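Local coordinates for ribosomal RNA small subunit methyltransferase E (PDB 1VHK) that probably methylates N3 of a specific uridine in the 16S rRNA of the assembled 30S ribosomal subunit, with S-adenosyl-L-methionine as methyl donor, at the interface of chains A and B. Numbering follows the deposited sequence. Chains: chain A/B, Hypothetical protein yqeU.

The interface of chains A and B. Residues chain A 100-101, 140-141, 144; chain B 235, 237.
B:Arg235 reaches from a loop of chain B into the groove between two helices of chain A and ends against A:Glu140 and A:Gln100. It buries 87 Å² against chain A, more than any other residue of this patch. Its NH2 forms a salt bridge with the carboxylate oxygen OE1 of A:Glu140 at 2.9 Å. The bond is nearly straight (169° at the hydrogen), lies in the guanidinium plane and uses the syn lone pair of OE1; NH1 adds a weak bond to the same oxygen. The carboxylate is nonetheless twisted out of the guanidinium plane. A:Ala141 lies at the guanidinium edge, its CB 3.7 Å from NH2 of B:Arg235. The side-chain amide of A:Gln100 stacks on one guanidinium face, its plane 24° from parallel and its CD 3.6 Å from CZ of B:Arg235. CG of A:Gln100 stands anti to the backbone N (chi1 -180°) and the chain runs on extended, which carries the amide onto the guanidinium face. A:Gln144 loosely borders the opposite face, near the rim, through CB. Were B:Arg235 cut back to alanine, A:Glu140 would probably lose its cationic mate and the amide of A:Gln100 its stacking partner. A:Lys101 makes another salt bridge, from NZ to the carboxylate OE1 of B:Glu237 at 3.0 Å, approaching from above the carboxylate plane. The same ammonium donates to the amide OE1 of A:Gln100 at 2.8 Å, tying down the oxygen end of the stacked amide. Each chain thus gives a cation and an anion, and the two salt bridges run in opposite senses across the subunit boundary. A:Gln100 and A:Lys101 belong to helix 94-104, the other chain A residues to helix 131-144, while B:Arg235 and B:Glu237 sit in the loop preceding helix 239-253, within the methyltransferase domain. The interface is two-fold symmetric, so the contact recurs with the chains exchanged, consistent with a homodimer.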
loop_
_atom_site.group_PDB
_atom_site.type_symbol
_atom_site.label_atom_id
_atom_site.label_comp_id
_atom_site.label_asym_id
_atom_site.label_seq_id
_atom_site.Cartn_x
_atom_site.Cartn_y
_atom_site.Cartn_z
ATOM N N GLN A 100 -1.746 -9.508 0.343
ATOM C CA GLN A 100 -2.365 -8.858 -0.780
ATOM C C GLN A 100 -1.778 -7.463 -1.025
ATOM O O GLN A 100 -1.258 -7.212 -2.114
ATOM C CB GLN A 100 -3.876 -8.820 -0.647
ATOM C CG GLN A 100 -4.515 -8.119 -1.875
ATOM C CD GLN A 100 -6.025 -8.174 -1.822
ATOM O OE1 GLN A 100 -6.669 -7.309 -1.220
ATOM N NE2 GLN A 100 -6.588 -9.235 -2.375
ATOM N N LYS A 101 -1.903 -6.545 -0.062
ATOM C CA LYS A 101 -1.433 -5.174 -0.363
ATOM C C LYS A 101 0.058 -5.190 -0.602
ATOM O O LYS A 101 0.541 -4.645 -1.611
ATOM C CB LYS A 101 -1.941 -4.188 0.651
ATOM C CG LYS A 101 -3.333 -4.544 1.143
ATOM C CD LYS A 101 -4.420 -3.708 0.567
ATOM C CE LYS A 101 -5.688 -4.494 0.267
ATOM N NZ LYS A 101 -5.885 -4.571 -1.224
ATOM N N GLU A 140 -3.047 -13.702 -7.163
ATOM C CA GLU A 140 -4.127 -12.841 -7.695
ATOM C C GLU A 140 -3.747 -11.383 -7.566
ATOM O O GLU A 140 -3.809 -10.565 -8.503
ATOM C CB GLU A 140 -5.408 -13.223 -6.989
ATOM C CG GLU A 140 -6.708 -12.674 -7.373
ATOM C CD GLU A 140 -6.922 -11.185 -7.252
ATOM O OE1 GLU A 140 -6.415 -10.563 -6.291
ATOM O OE2 GLU A 140 -7.595 -10.603 -8.156
ATOM N N ALA A 141 -3.187 -11.006 -6.407
ATOM C CA ALA A 141 -2.705 -9.623 -6.228
ATOM C C ALA A 141 -1.650 -9.331 -7.309
ATOM O O ALA A 141 -1.571 -8.260 -7.904
ATOM C CB ALA A 141 -2.092 -9.480 -4.851
ATOM N N GLN A 144 -3.430 -8.738 -10.614
ATOM C CA GLN A 144 -4.118 -7.456 -10.707
ATOM C C GLN A 144 -3.190 -6.270 -10.651
ATOM O O GLN A 144 -3.585 -5.211 -11.178
ATOM C CB GLN A 144 -5.254 -7.334 -9.714
ATOM C CG GLN A 144 -6.374 -8.348 -9.896
ATOM C CD GLN A 144 -7.062 -8.262 -11.240
ATOM O OE1 GLN A 144 -7.259 -7.193 -11.811
ATOM N NE2 GLN A 144 -7.458 -9.413 -11.780
ATOM N N ARG B 235 -4.854 -1.090 -6.076
ATOM C CA ARG B 235 -6.316 -1.152 -5.924
ATOM C C ARG B 235 -6.800 0.184 -5.326
ATOM O O ARG B 235 -5.967 0.996 -4.887
ATOM C CB ARG B 235 -6.791 -2.316 -5.125
ATOM C CG ARG B 235 -6.527 -3.698 -5.681
ATOM C CD ARG B 235 -6.944 -4.764 -4.655
ATOM N NE ARG B 235 -6.066 -5.929 -4.755
ATOM C CZ ARG B 235 -6.382 -7.112 -5.277
ATOM N NH1 ARG B 235 -7.593 -7.361 -5.755
ATOM N NH2 ARG B 235 -5.459 -8.062 -5.310
ATOM N N GLU B 237 -8.310 0.893 -2.593
ATOM C CA GLU B 237 -8.051 1.138 -1.172
ATOM C C GLU B 237 -6.569 1.169 -0.870
ATOM O O GLU B 237 -6.160 1.606 0.231
ATOM C CB GLU B 237 -8.790 0.116 -0.302
ATOM C CG GLU B 237 -8.316 -1.294 -0.379
ATOM C CD GLU B 237 -8.738 -2.101 -1.576
ATOM O OE1 GLU B 237 -8.604 -3.347 -1.518
ATOM O OE2 GLU B 237 -9.188 -1.577 -2.600
#